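Local coordinates for protein arginyl-tRNA synthetase (Campylobacter jejuni, PDB 3FNR) that catalyses the ATP-dependent attachment of L-arginine to tRNA(Arg), releasing AMP and diphosphate, as a monomeric class I aminoacyl-tRNA synthetase, at residues 64-69 with 389-394; 71-76 with 228-233; 437-442 with 448-453. The protein carries 1 engineered substitution. All blocks are in the same frame, centred on the assembly; numbering follows the deposited sequence. Where two conformers were deposited one is given.

Contact 1: residues 64-69 with 389-394; sequences RHLGYK and DAFEAR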
ATOM      1  N   ARG A  64      -7.836  10.045  -3.563  1.00 37.65           N
ATOM      2  CA  ARG A  64      -9.301  10.079  -3.649  1.00 39.96           C
ATOM      3  C   ARG A  64      -9.900  11.172  -2.756  1.00 39.87           C
ATOM      4  O   ARG A  64     -10.791  11.904  -3.185  1.00 44.36           O
ATOM      5  CB  ARG A  64      -9.904   8.709  -3.320  1.00 39.47           C
ATOM      6  CG  ARG A  64     -10.419   7.954  -4.536  1.00 48.93           C
ATOM      7  CD  ARG A  64      -9.564   6.762  -4.950  1.00 38.43           C
ATOM      8  NE  ARG A  64     -10.025   5.523  -4.328  1.00 52.76           N
ATOM      9  CZ  ARG A  64      -9.874   4.298  -4.839  1.00 52.50           C
ATOM     10  NH1 ARG A  64      -9.273   4.102  -6.010  1.00 41.03           N
ATOM     11  NH2 ARG A  64     -10.326   3.253  -4.161  1.00 40.08           N
ATOM     12  N   HIS A  65      -9.377  11.292  -1.534  1.00 38.28           N
ATOM     13  CA  HIS A  65      -9.805  12.306  -0.570  1.00 33.35           C
ATOM     14  C   HIS A  65      -9.661  13.705  -1.158  1.00 35.54           C
ATOM     15  O   HIS A  65     -10.555  14.550  -1.029  1.00 32.96           O
ATOM     16  CB  HIS A  65      -8.968  12.177   0.713  1.00 32.15           C
ATOM     17  CG  HIS A  65      -9.347  13.137   1.802  1.00 35.27           C
ATOM     18  ND1 HIS A  65     -10.414  12.925   2.651  1.00 41.18           N
ATOM     19  CD2 HIS A  65      -8.784  14.305   2.193  1.00 38.71           C
ATOM     20  CE1 HIS A  65     -10.495  13.926   3.512  1.00 43.76           C
ATOM     21  NE2 HIS A  65      -9.520  14.780   3.251  1.00 39.88           N
ATOM     22  N   LEU A  66      -8.546  13.918  -1.851  1.00 35.26           N
ATOM     23  CA  LEU A  66      -8.223  15.209  -2.424  1.00 33.05           C
ATOM     24  C   LEU A  66      -8.939  15.493  -3.747  1.00 35.59           C
ATOM     25  O   LEU A  66      -8.780  16.573  -4.319  1.00 32.92           O
ATOM     26  CB  LEU A  66      -6.704  15.355  -2.563  1.00 33.06           C
ATOM     27  CG  LEU A  66      -5.910  15.264  -1.246  1.00 32.30           C
ATOM     28  CD1 LEU A  66      -4.442  15.252  -1.546  1.00 39.91           C
ATOM     29  CD2 LEU A  66      -6.250  16.406  -0.274  1.00 36.44           C
ATOM     30  N   GLY A  67      -9.729  14.534  -4.222  1.00 35.65           N
ATOM     31  CA  GLY A  67     -10.561  14.736  -5.401  1.00 35.13           C
ATOM     32  C   GLY A  67      -9.939  14.278  -6.703  1.00 39.80           C
ATOM     33  O   GLY A  67     -10.447  14.601  -7.781  1.00 36.06           O
ATOM     34  N   TYR A  68      -8.834  13.540  -6.614  1.00 35.99           N
ATOM     35  CA  TYR A  68      -8.199  12.992  -7.804  1.00 33.93           C
ATOM     36  C   TYR A  68      -8.893  11.692  -8.207  1.00 41.14           C
ATOM     37  O   TYR A  68      -9.298  10.908  -7.343  1.00 39.02           O
ATOM     38  CB  TYR A  68      -6.701  12.755  -7.573  1.00 33.66           C
ATOM     39  CG  TYR A  68      -5.914  14.025  -7.339  1.00 37.32           C
ATOM     40  CD1 TYR A  68      -5.711  14.509  -6.049  1.00 37.97           C
ATOM     41  CD2 TYR A  68      -5.367  14.741  -8.406  1.00 35.64           C
ATOM     42  CE1 TYR A  68      -4.993  15.683  -5.824  1.00 44.65           C
ATOM     43  CE2 TYR A  68      -4.638  15.918  -8.190  1.00 42.14           C
ATOM     44  CZ  TYR A  68      -4.462  16.381  -6.893  1.00 41.89           C
ATOM     45  OH  TYR A  68      -3.758  17.537  -6.650  1.00 42.21           O
ATOM     46  N   LYS A  69      -9.065  11.493  -9.517  1.00 39.97           N
ATOM     47  CA  LYS A  69      -9.474  10.196 -10.063  1.00 40.72           C
ATOM     48  C   LYS A  69      -8.251   9.308  -9.994  1.00 34.58           C
ATOM     49  O   LYS A  69      -7.216   9.631 -10.566  1.00 35.41           O
ATOM     50  CB  LYS A  69      -9.945  10.333 -11.514  1.00 42.05           C
ATOM     51  CG  LYS A  69     -11.279  11.066 -11.685  1.00 53.69           C
ATOM     52  CD  LYS A  69     -11.750  11.092 -13.153  1.00 61.34           C
ATOM     53  CE  LYS A  69     -11.054  12.184 -13.989  1.00 78.77           C
ATOM     54  NZ  LYS A  69     -11.294  13.576 -13.487  1.00 83.43           N
ATOM     55  N   ASP A 389       0.088  18.812   0.402  1.00 41.93           N
ATOM     56  CA  ASP A 389       1.537  18.847   0.292  1.00 43.97           C
ATOM     57  C   ASP A 389       2.105  17.434   0.280  1.00 41.53           C
ATOM     58  O   ASP A 389       3.045  17.146  -0.461  1.00 43.11           O
ATOM     59  CB  ASP A 389       2.115  19.640   1.465  1.00 47.85           C
ATOM     60  CG  ASP A 389       3.300  20.487   1.069  1.00 71.60           C
ATOM     61  OD1 ASP A 389       3.128  21.724   0.998  1.00 80.07           O
ATOM     62  OD2 ASP A 389       4.392  19.922   0.819  1.00 80.97           O
ATOM     63  N   ALA A 390       1.523  16.554   1.093  1.00 40.02           N
ATOM     64  CA  ALA A 390       1.953  15.158   1.158  1.00 39.02           C
ATOM     65  C   ALA A 390       1.721  14.440  -0.167  1.00 37.46           C
ATOM     66  O   ALA A 390       2.573  13.682  -0.613  1.00 39.31           O
ATOM     67  CB  ALA A 390       1.254  14.419   2.292  1.00 36.30           C
ATOM     68  N   PHE A 391       0.576  14.692  -0.795  1.00 39.90           N
ATOM     69  CA  PHE A 391       0.275  14.060  -2.071  1.00 38.94           C
ATOM     70  C   PHE A 391       1.215  14.530  -3.174  1.00 40.00           C
ATOM     71  O   PHE A 391       1.851  13.712  -3.843  1.00 44.50           O
ATOM     72  CB  PHE A 391      -1.166  14.308  -2.496  1.00 34.18           C
ATOM     73  CG  PHE A 391      -1.504  13.683  -3.817  1.00 42.01           C
ATOM     74  CD1 PHE A 391      -1.618  12.298  -3.931  1.00 33.82           C
ATOM     75  CD2 PHE A 391      -1.660  14.464  -4.954  1.00 44.23           C
ATOM     76  CE1 PHE A 391      -1.895  11.710  -5.155  1.00 39.50           C
ATOM     77  CE2 PHE A 391      -1.949  13.880  -6.179  1.00 43.24           C
ATOM     78  CZ  PHE A 391      -2.076  12.501  -6.276  1.00 39.70           C
ATOM     79  N   GLU A 392       1.294  15.847  -3.345  1.00 34.42           N
ATOM     80  CA  GLU A 392       2.071  16.459  -4.417  1.00 39.72           C
ATOM     81  C   GLU A 392       3.570  16.143  -4.384  1.00 36.95           C
ATOM     82  O   GLU A 392       4.199  16.072  -5.432  1.00 40.11           O
ATOM     83  CB  GLU A 392       1.822  17.972  -4.448  1.00 38.54           C
ATOM     84  CG  GLU A 392       0.402  18.330  -4.906  1.00 52.47           C
ATOM     85  CD  GLU A 392      -0.036  19.730  -4.496  1.00 61.06           C
ATOM     86  OE1 GLU A 392      -1.234  19.914  -4.197  1.00 57.92           O
ATOM     87  OE2 GLU A 392       0.813  20.648  -4.473  1.00 69.08           O
ATOM     88  N   ALA A 393       4.132  15.934  -3.193  1.00 35.19           N
ATOM     89  CA  ALA A 393       5.546  15.591  -3.052  1.00 37.29           C
ATOM     90  C   ALA A 393       5.765  14.084  -2.911  1.00 38.59           C
ATOM     91  O   ALA A 393       6.913  13.639  -2.842  1.00 40.71           O
ATOM     92  CB  ALA A 393       6.152  16.320  -1.849  1.00 39.33           C
ATOM     93  N   ARG A 394       4.658  13.329  -2.872  1.00 42.02           N
ATOM     94  CA  ARG A 394       4.642  11.876  -2.614  0.50 38.82           C
ATOM     95  C   ARG A 394       5.259  11.528  -1.251  1.00 40.53           C
ATOM     96  O   ARG A 394       5.727  10.407  -1.027  1.00 40.05           O
ATOM     97  CB  ARG A 394       5.296  11.068  -3.756  0.50 37.76           C
ATOM     98  CG  ARG A 394       4.886  11.470  -5.183  0.50 30.13           C
ATOM     99  CD  ARG A 394       3.433  11.159  -5.510  0.50 29.45           C
ATOM    100  NE  ARG A 394       3.159  11.382  -6.931  0.50 25.59           N
ATOM    101  CZ  ARG A 394       2.526  12.441  -7.430  0.50 24.64           C
ATOM    102  NH1 ARG A 394       2.339  12.535  -8.741  0.50 10.70           N
ATOM    103  NH2 ARG A 394       2.065  13.397  -6.628  0.50 20.25           N
TER
HETATM  104  O   HOH W   1      -3.262  18.361  -4.038  1.00 38.41           O
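Leu66 and Phe391 mark the nearest approach of the two backbones, with Leu66 CA 8.6 Å from Phe391 CA. No direct hydrogen bond spans this gap; side chains and one water fill it. Segment 64-69 holds the end of helix 50-65 and the turn leading to strand 69-76. Segment 389-394 holds the end of helix 383-393. Both helices finish in a Schellman motif, with positive phi at Gly67 and at Arg394. Leu66 and Tyr68 flank Gly67, and both direct CB toward the second segment.

Phe391 has CG anti to its backbone N (chi1 179°), which carries the ring across to Tyr68. Phe391 CE2 lies over one face of the tyrosine ring, nearer its rim than its centre. Its closest neighbour there is Tyr68 CE1, 3.6 Å from Phe391 CE2. The rings meet obliquely, with centroids 4.5 Å apart and planes at 32°. Leu66 runs past Phe391 in the opposite sense, and Leu66 CD1 touches Phe391 CB at 3.5 Å.

The contact joins the Rossmann-type catalytic domain of a class I synthetase to its helical DALR anticodon-binding domain. Phe391 extends the seam onto Leu59, Leu62 and Ala63 of helix 50-65. Lys28 makes a cation-pi contact with Tyr68.

A water lies at the edge of the tyrosine ring, in its plane. Tyr68 OH donates to this water at 2.8 Å, and the water donates to Glu392 OE1 at 2.6 Å. Arg394 N bonds to Phe391 O at 3.0 Å. In one of the two side-chain conformers, Arg394 NH2 also bonds to Phe391 O, at 2.8 Å and from the opposite face of its carbonyl plane. In that conformer Arg394 NE makes a salt bridge to Glu268 of the catalytic domain.

Contact 2: residues 71-76 with 228-233; sequences NTEYYV and KDKMSR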
ATOM      1  N   ASN A  71      -7.078   5.210  -9.951  1.00 34.93           N
ATOM      2  CA  ASN A  71      -7.323   3.781 -10.076  1.00 38.49           C
ATOM      3  C   ASN A  71      -6.160   2.927  -9.629  1.00 32.93           C
ATOM      4  O   ASN A  71      -4.999   3.330  -9.733  1.00 36.49           O
ATOM      5  CB  ASN A  71      -7.673   3.430 -11.516  1.00 43.23           C
ATOM      6  CG  ASN A  71      -9.152   3.504 -11.779  1.00 60.69           C
ATOM      7  OD1 ASN A  71      -9.700   4.581 -12.013  1.00 63.46           O
ATOM      8  ND2 ASN A  71      -9.816   2.349 -11.732  1.00 71.88           N
ATOM      9  N   THR A  72      -6.481   1.742  -9.130  1.00 34.69           N
ATOM     10  CA  THR A  72      -5.478   0.781  -8.689  1.00 36.84           C
ATOM     11  C   THR A  72      -5.617  -0.552  -9.407  1.00 37.42           C
ATOM     12  O   THR A  72      -6.736  -1.004  -9.704  1.00 35.15           O
ATOM     13  CB  THR A  72      -5.546   0.547  -7.173  1.00 39.66           C
ATOM     14  OG1 THR A  72      -6.897   0.269  -6.789  1.00 38.61           O
ATOM     15  CG2 THR A  72      -5.076   1.786  -6.446  1.00 39.46           C
ATOM     16  N   GLU A  73      -4.472  -1.185  -9.653  1.00 33.17           N
ATOM     17  CA  GLU A  73      -4.403  -2.407 -10.432  1.00 33.66           C
ATOM     18  C   GLU A  73      -3.268  -3.315  -9.952  1.00 35.80           C
ATOM     19  O   GLU A  73      -2.206  -2.848  -9.528  1.00 38.54           O
ATOM     20  CB  GLU A  73      -4.273  -2.077 -11.931  1.00 37.46           C
ATOM     21  CG  GLU A  73      -4.440  -3.253 -12.889  1.00 37.23           C
ATOM     22  CD  GLU A  73      -4.731  -2.823 -14.322  1.00 42.01           C
ATOM     23  OE1 GLU A  73      -3.832  -2.985 -15.174  1.00 39.12           O
ATOM     24  OE2 GLU A  73      -5.861  -2.337 -14.599  1.00 40.54           O
ATOM     25  N   TYR A  74      -3.522  -4.618 -10.007  1.00 31.15           N
ATOM     26  CA  TYR A  74      -2.579  -5.645  -9.591  1.00 34.46           C
ATOM     27  C   TYR A  74      -2.375  -6.543 -10.799  1.00 39.73           C
ATOM     28  O   TYR A  74      -3.344  -6.995 -11.414  1.00 39.12           O
ATOM     29  CB  TYR A  74      -3.186  -6.432  -8.428  1.00 31.89           C
ATOM     30  CG  TYR A  74      -2.347  -7.523  -7.781  1.00 28.42           C
ATOM     31  CD1 TYR A  74      -2.007  -8.694  -8.475  1.00 36.00           C
ATOM     32  CD2 TYR A  74      -1.976  -7.430  -6.439  1.00 26.84           C
ATOM     33  CE1 TYR A  74      -1.264  -9.707  -7.867  1.00 34.14           C
ATOM     34  CE2 TYR A  74      -1.241  -8.445  -5.818  1.00 34.41           C
ATOM     35  CZ  TYR A  74      -0.893  -9.576  -6.539  1.00 33.19           C
ATOM     36  OH  TYR A  74      -0.169 -10.573  -5.935  1.00 34.75           O
ATOM     37  N   TYR A  75      -1.116  -6.795 -11.131  1.00 39.72           N
ATOM     38  CA  TYR A  75      -0.773  -7.646 -12.247  1.00 42.05           C
ATOM     39  C   TYR A  75      -0.492  -9.047 -11.740  1.00 43.58           C
ATOM     40  O   TYR A  75       0.409  -9.242 -10.920  1.00 42.73           O
ATOM     41  CB  TYR A  75       0.469  -7.101 -12.953  1.00 42.04           C
ATOM     42  CG  TYR A  75       0.860  -7.853 -14.200  1.00 36.49           C
ATOM     43  CD1 TYR A  75       0.155  -7.674 -15.389  1.00 35.86           C
ATOM     44  CD2 TYR A  75       1.943  -8.727 -14.201  1.00 44.73           C
ATOM     45  CE1 TYR A  75       0.513  -8.350 -16.542  1.00 38.25           C
ATOM     46  CE2 TYR A  75       2.303  -9.418 -15.348  1.00 42.79           C
ATOM     47  CZ  TYR A  75       1.587  -9.221 -16.517  1.00 46.26           C
ATOM     48  OH  TYR A  75       1.953  -9.883 -17.672  1.00 44.78           O
ATOM     49  N   VAL A  76      -1.259 -10.012 -12.246  1.00 44.68           N
ATOM     50  CA  VAL A  76      -1.124 -11.419 -11.864  1.00 47.01           C
ATOM     51  C   VAL A  76      -0.234 -12.160 -12.864  1.00 45.66           C
ATOM     52  O   VAL A  76      -0.619 -12.353 -14.008  1.00 48.15           O
ATOM     53  CB  VAL A  76      -2.509 -12.123 -11.779  1.00 47.37           C
ATOM     54  CG1 VAL A  76      -2.384 -13.449 -11.087  1.00 47.84           C
ATOM     55  CG2 VAL A  76      -3.534 -11.251 -11.053  1.00 45.29           C
ATOM     56  N   LYS A 228       2.164  -0.852 -22.311  1.00 29.79           N
ATOM     57  CA  LYS A 228       1.527  -0.270 -23.493  1.00 32.21           C
ATOM     58  C   LYS A 228       0.016  -0.138 -23.286  1.00 34.57           C
ATOM     59  O   LYS A 228      -0.569   0.900 -23.590  1.00 41.05           O
ATOM     60  CB  LYS A 228       1.810  -1.126 -24.733  1.00 30.24           C
ATOM     61  CG  LYS A 228       1.203  -0.556 -26.023  1.00 33.21           C
ATOM     62  CD  LYS A 228       1.440  -1.473 -27.207  1.00 40.28           C
ATOM     63  CE  LYS A 228       0.713  -0.974 -28.441  1.00 40.75           C
ATOM     64  NZ  LYS A 228      -0.729  -1.335 -28.386  1.00 43.54           N
ATOM     65  N   ASP A 229      -0.605  -1.202 -22.780  1.00 30.17           N
ATOM     66  CA  ASP A 229      -2.013  -1.156 -22.370  1.00 35.74           C
ATOM     67  C   ASP A 229      -2.265  -0.082 -21.291  1.00 31.58           C
ATOM     68  O   ASP A 229      -3.086   0.804 -21.510  1.00 41.93           O
ATOM     69  CB  ASP A 229      -2.467  -2.541 -21.905  1.00 27.68           C
ATOM     70  CG  ASP A 229      -3.898  -2.553 -21.346  1.00 36.35           C
ATOM     71  OD1 ASP A 229      -4.714  -1.664 -21.655  1.00 36.01           O
ATOM     72  OD2 ASP A 229      -4.212  -3.491 -20.594  1.00 26.45           O
ATOM     73  N   LYS A 230      -1.553  -0.133 -20.162  1.00 32.62           N
ATOM     74  CA  LYS A 230      -1.744   0.877 -19.084  1.00 31.33           C
ATOM     75  C   LYS A 230      -1.624   2.336 -19.544  1.00 36.16           C
ATOM     76  O   LYS A 230      -2.433   3.184 -19.152  1.00 35.96           O
ATOM     77  CB  LYS A 230      -0.774   0.657 -17.928  1.00 30.29           C
ATOM     78  CG  LYS A 230      -1.026  -0.576 -17.092  1.00 29.44           C
ATOM     79  CD  LYS A 230      -0.242  -0.500 -15.782  1.00 24.24           C
ATOM     80  CE  LYS A 230       1.235  -0.421 -16.023  1.00 22.65           C
ATOM     81  NZ  LYS A 230       2.024  -0.409 -14.750  1.00 33.31           N
ATOM     82  N   MET A 231      -0.628   2.622 -20.381  1.00 30.95           N
ATOM     83  CA  MET A 231      -0.359   4.005 -20.828  1.00 31.55           C
ATOM     84  C   MET A 231      -1.278   4.505 -21.940  1.00 36.48           C
ATOM     85  O   MET A 231      -1.251   5.691 -22.299  1.00 29.50           O
ATOM     86  CB  MET A 231       1.094   4.144 -21.278  1.00 30.46           C
ATOM     87  CG  MET A 231       2.098   3.865 -20.171  1.00 39.24           C
ATOM     88  SD  MET A 231       2.664   5.364 -19.374  1.00 50.51           S
ATOM     89  CE  MET A 231       4.054   5.680 -20.432  1.00 41.36           C
ATOM     90  N   SER A 232      -2.083   3.614 -22.507  1.00 31.04           N
ATOM     91  CA  SER A 232      -2.976   4.033 -23.581  1.00 33.90           C
ATOM     92  C   SER A 232      -4.414   3.958 -23.095  1.00 37.78           C
ATOM     93  O   SER A 232      -5.327   3.653 -23.867  1.00 39.32           O
ATOM     94  CB  SER A 232      -2.772   3.144 -24.811  1.00 37.20           C
ATOM     95  OG  SER A 232      -3.071   1.799 -24.480  1.00 32.24           O
ATOM     96  N   ARG A 233      -4.613   4.234 -21.810  1.00 35.90           N
ATOM     97  CA  ARG A 233      -5.946   4.117 -21.213  1.00 37.46           C
ATOM     98  C   ARG A 233      -6.596   5.457 -20.884  1.00 38.16           C
ATOM     99  O   ARG A 233      -7.722   5.502 -20.390  1.00 44.22           O
ATOM    100  CB  ARG A 233      -5.906   3.227 -19.974  1.00 35.18           C
ATOM    101  CG  ARG A 233      -5.902   1.743 -20.262  1.00 31.24           C
ATOM    102  CD  ARG A 233      -6.079   0.978 -18.955  1.00 34.33           C
ATOM    103  NE  ARG A 233      -5.285  -0.242 -18.903  1.00 36.08           N
ATOM    104  CZ  ARG A 233      -5.095  -0.956 -17.802  1.00 41.51           C
ATOM    105  NH1 ARG A 233      -5.652  -0.569 -16.659  1.00 29.32           N
ATOM    106  NH2 ARG A 233      -4.349  -2.054 -17.844  1.00 33.39           N
TER
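Glu73 places CG anti to its backbone N (chi1 -169°) and stays extended beyond it, while the Arg233 chain bends at chi3 (-142°) to meet it head-on. The result is a salt-bridge network in the Rossmann-type catalytic domain of a class I synthetase. It ties strand 69-76 of the parallel core to the turn just after helix 219-231, with Asp229 of the helix's last turn behind it. Arg233 grips buried Glu73 end-on with two nitrogens. Arg233 NH2 bonds to Glu73 OE1 at 2.9 Å, on the syn lone pair. Arg233 NH1 bonds to Glu73 OE2 at 2.7 Å, on the syn side but out of the carboxylate plane. The two flat groups are therefore not coplanar; their planes are 35° apart.

Asp229 holds the guanidinium from its own segment. Arg233 NE donates to Asp229 OD1 at 3.1 Å, from above that carboxylate plane, and a weak bond joins Arg233 NH2 to Asp229 OD2. One arginine thus lies between two acids, which probably offsets their like charges. Tyr226 OH adds a hydrogen bond to Glu73 OE1. Lys230 NZ makes a salt bridge with Glu35. Lys230 CG passes 4.2 Å from Glu73 OE1.

Contact 3: residues 437-442 with 448-453; sequences LSIKTA and IEAKNK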
ATOM      1  N   LEU A 437     -11.336  15.471  15.255  1.00 38.06           N
ATOM      2  CA  LEU A 437     -11.721  15.352  13.854  1.00 38.91           C
ATOM      3  C   LEU A 437     -10.515  15.224  12.926  1.00 40.86           C
ATOM      4  O   LEU A 437     -10.540  14.412  12.003  1.00 34.29           O
ATOM      5  CB  LEU A 437     -12.619  16.522  13.435  1.00 42.22           C
ATOM      6  CG  LEU A 437     -13.103  16.595  11.978  1.00 42.89           C
ATOM      7  CD1 LEU A 437     -13.939  15.372  11.581  1.00 41.65           C
ATOM      8  CD2 LEU A 437     -13.854  17.882  11.720  1.00 40.00           C
ATOM      9  N   SER A 438      -9.467  16.007  13.185  1.00 39.39           N
ATOM     10  CA  SER A 438      -8.210  15.910  12.442  1.00 34.83           C
ATOM     11  C   SER A 438      -7.519  14.566  12.650  1.00 41.73           C
ATOM     12  O   SER A 438      -6.965  14.003  11.707  1.00 40.72           O
ATOM     13  CB  SER A 438      -7.267  17.038  12.836  1.00 37.25           C
ATOM     14  OG  SER A 438      -7.820  18.287  12.462  1.00 41.45           O
ATOM     15  N   ILE A 439      -7.563  14.052  13.878  1.00 38.06           N
ATOM     16  CA  ILE A 439      -6.954  12.760  14.189  1.00 35.25           C
ATOM     17  C   ILE A 439      -7.670  11.665  13.394  1.00 36.29           C
ATOM     18  O   ILE A 439      -7.026  10.894  12.662  1.00 29.80           O
ATOM     19  CB  ILE A 439      -6.946  12.480  15.718  1.00 37.44           C
ATOM     20  CG1 ILE A 439      -5.880  13.346  16.392  1.00 38.36           C
ATOM     21  CG2 ILE A 439      -6.686  11.005  16.019  1.00 30.80           C
ATOM     22  CD1 ILE A 439      -5.914  13.331  17.896  1.00 36.84           C
ATOM     23  N   LYS A 440      -8.999  11.668  13.490  1.00 33.02           N
ATOM     24  CA  LYS A 440      -9.869  10.706  12.813  1.00 36.23           C
ATOM     25  C   LYS A 440      -9.724  10.744  11.290  1.00 37.52           C
ATOM     26  O   LYS A 440      -9.558   9.701  10.656  1.00 42.20           O
ATOM     27  CB  LYS A 440     -11.328  10.955  13.216  1.00 36.25           C
ATOM     28  CG  LYS A 440     -12.328  10.039  12.538  1.00 43.13           C
ATOM     29  CD  LYS A 440     -13.539   9.822  13.417  1.00 56.80           C
ATOM     30  CE  LYS A 440     -14.722  10.627  12.949  1.00 61.12           C
ATOM     31  NZ  LYS A 440     -15.467   9.856  11.921  1.00 61.29           N
ATOM     32  N   THR A 441      -9.796  11.944  10.718  1.00 35.84           N
ATOM     33  CA  THR A 441      -9.612  12.142   9.288  1.00 34.86           C
ATOM     34  C   THR A 441      -8.264  11.587   8.807  1.00 35.99           C
ATOM     35  O   THR A 441      -8.240  10.675   7.986  1.00 35.84           O
ATOM     36  CB  THR A 441      -9.773  13.629   8.903  1.00 39.95           C
ATOM     37  OG1 THR A 441     -11.076  14.081   9.308  1.00 39.01           O
ATOM     38  CG2 THR A 441      -9.601  13.834   7.396  1.00 35.89           C
ATOM     39  N   ALA A 442      -7.162  12.107   9.347  1.00 36.66           N
ATOM     40  CA  ALA A 442      -5.823  11.703   8.916  1.00 36.00           C
ATOM     41  C   ALA A 442      -5.591  10.202   9.087  1.00 37.14           C
ATOM     42  O   ALA A 442      -5.082   9.543   8.168  1.00 34.74           O
ATOM     43  CB  ALA A 442      -4.764  12.491   9.656  1.00 34.54           C
ATOM     44  N   ILE A 448      -6.664   3.469   9.364  1.00 42.21           N
ATOM     45  CA  ILE A 448      -6.753   3.284  10.807  1.00 38.64           C
ATOM     46  C   ILE A 448      -8.002   4.001  11.306  1.00 42.92           C
ATOM     47  O   ILE A 448      -8.212   5.177  10.999  1.00 44.39           O
ATOM     48  CB  ILE A 448      -5.505   3.868  11.519  1.00 36.60           C
ATOM     49  CG1 ILE A 448      -4.233   3.142  11.063  1.00 35.13           C
ATOM     50  CG2 ILE A 448      -5.665   3.826  13.039  1.00 43.22           C
ATOM     51  CD1 ILE A 448      -2.937   3.744  11.579  1.00 31.55           C
ATOM     52  N   GLU A 449      -8.824   3.285  12.065  1.00 44.88           N
ATOM     53  CA  GLU A 449     -10.010   3.849  12.698  1.00 50.33           C
ATOM     54  C   GLU A 449      -9.662   4.320  14.111  1.00 45.54           C
ATOM     55  O   GLU A 449      -9.155   3.545  14.926  1.00 39.89           O
ATOM     56  CB  GLU A 449     -11.123   2.796  12.725  1.00 47.20           C
ATOM     57  CG  GLU A 449     -12.454   3.259  13.295  1.00 57.28           C
ATOM     58  CD  GLU A 449     -13.512   2.152  13.291  1.00 64.34           C
ATOM     59  OE1 GLU A 449     -14.553   2.324  13.961  1.00 74.23           O
ATOM     60  OE2 GLU A 449     -13.307   1.112  12.617  1.00 73.83           O
ATOM     61  N   ALA A 450      -9.919   5.597  14.390  1.00 46.98           N
ATOM     62  CA  ALA A 450      -9.600   6.192  15.684  1.00 42.36           C
ATOM     63  C   ALA A 450     -10.491   5.645  16.797  1.00 43.98           C
ATOM     64  O   ALA A 450     -11.700   5.475  16.615  1.00 46.92           O
ATOM     65  CB  ALA A 450      -9.714   7.709  15.609  1.00 42.66           C
ATOM     66  N   LYS A 451      -9.881   5.377  17.946  1.00 47.45           N
ATOM     67  CA  LYS A 451     -10.575   4.787  19.092  1.00 48.74           C
ATOM     68  C   LYS A 451     -11.206   5.835  19.994  1.00 49.37           C
ATOM     69  O   LYS A 451     -10.580   6.848  20.317  1.00 50.06           O
ATOM     70  CB  LYS A 451      -9.606   3.949  19.924  1.00 47.77           C
ATOM     71  CG  LYS A 451      -9.123   2.681  19.246  1.00 58.90           C
ATOM     72  CD  LYS A 451      -8.102   1.970  20.109  1.00 57.83           C
ATOM     73  CE  LYS A 451      -7.421   0.853  19.345  1.00 64.50           C
ATOM     74  NZ  LYS A 451      -6.027   0.668  19.834  1.00 72.57           N
ATOM     75  N   ASN A 452     -12.444   5.569  20.406  1.00 52.21           N
ATOM     76  CA  ASN A 452     -13.150   6.400  21.375  1.00 55.95           C
ATOM     77  C   ASN A 452     -12.813   6.028  22.816  1.00 59.81           C
ATOM     78  O   ASN A 452     -12.952   6.856  23.720  1.00 65.28           O
ATOM     79  CB  ASN A 452     -14.662   6.305  21.163  1.00 54.45           C
ATOM     80  CG  ASN A 452     -15.115   6.920  19.852  1.00 58.87           C
ATOM     81  OD1 ASN A 452     -14.515   7.872  19.352  1.00 63.05           O
ATOM     82  ND2 ASN A 452     -16.195   6.383  19.295  1.00 59.66           N
ATOM     83  N   LYS A 453     -12.376   4.783  23.016  1.00 64.34           N
ATOM     84  CA  LYS A 453     -12.047   4.235  24.338  1.00 65.79           C
ATOM     85  C   LYS A 453     -10.772   3.398  24.269  1.00 65.53           C
ATOM     86  O   LYS A 453     -10.584   2.644  23.317  1.00 64.28           O
ATOM     87  CB  LYS A 453     -13.193   3.354  24.840  1.00 68.64           C
ATOM     88  CG  LYS A 453     -14.276   4.073  25.636  1.00 76.95           C
ATOM     89  CD  LYS A 453     -13.980   4.048  27.136  1.00 82.41           C
ATOM     90  CE  LYS A 453     -15.227   4.366  27.954  1.00 83.75           C
ATOM     91  NZ  LYS A 453     -14.954   4.395  29.419  1.00 82.63           N
TER
HETATM   92  O   HOH W   2     -10.075   7.261  11.716  1.00 37.97           O
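Ala450 packs on Lys440 and Ile439 in a small, partly buried, water-bridged contact near the C-terminus. Here the irregular tail 448-453 doubles back along helix 425-445. The backbones come close, with Lys440 CA 5.4 Å from Ala450 CA. Ala450 CB points at the helix and lies 4.1 Å from Lys440 CA. Ala450 CB also lies 4.3 Å from Lys440 CB and, more loosely, 4.5 Å from Ile439 CG2. Lys440 makes the contact through CA and CB, and the end of its chain leads away from the tail.

No direct hydrogen bond crosses. One water takes that place. It donates to Lys440 O at 2.7 Å and to Ile448 O at 2.9 Å, and accepts from Ala450 N at 3.2 Å. It therefore links a helix carbonyl to two polar backbone atoms of the tail.

Beyond this point, Asn341, His344 and Gln349 of helix 336-353 hydrogen-bond to the backbone of Lys451 and Asn452. Ile439 also touches Ala343 of that helix and Leu406 of helix 398-416. This C-terminal tail, packed along the bundle's last helix, belongs to the helical DALR anticodon-binding domain.

How the contacts relate
Contact 1 sits at the junction of the two domains, with contact 2 in the catalytic domain and contact 3 in the DALR domain. The centres of contacts 1 and 2 are about 20 Å apart, as are those of contacts 1 and 3. Contacts 2 and 3 lie about 33 Å apart, centre to centre, on opposite sides of the chain's centre. Helix 50-65 and strand 69-76 follow each other, so segments 64-69 and 71-76 adjoin. Contact 2 closes within the chain span of contact 1; contact 3 comes later. His65 packs on Thr441, joining contacts 1 and 3. In space, contact 1 lies between contact 2 on the catalytic sheet and contact 3 in the bundle.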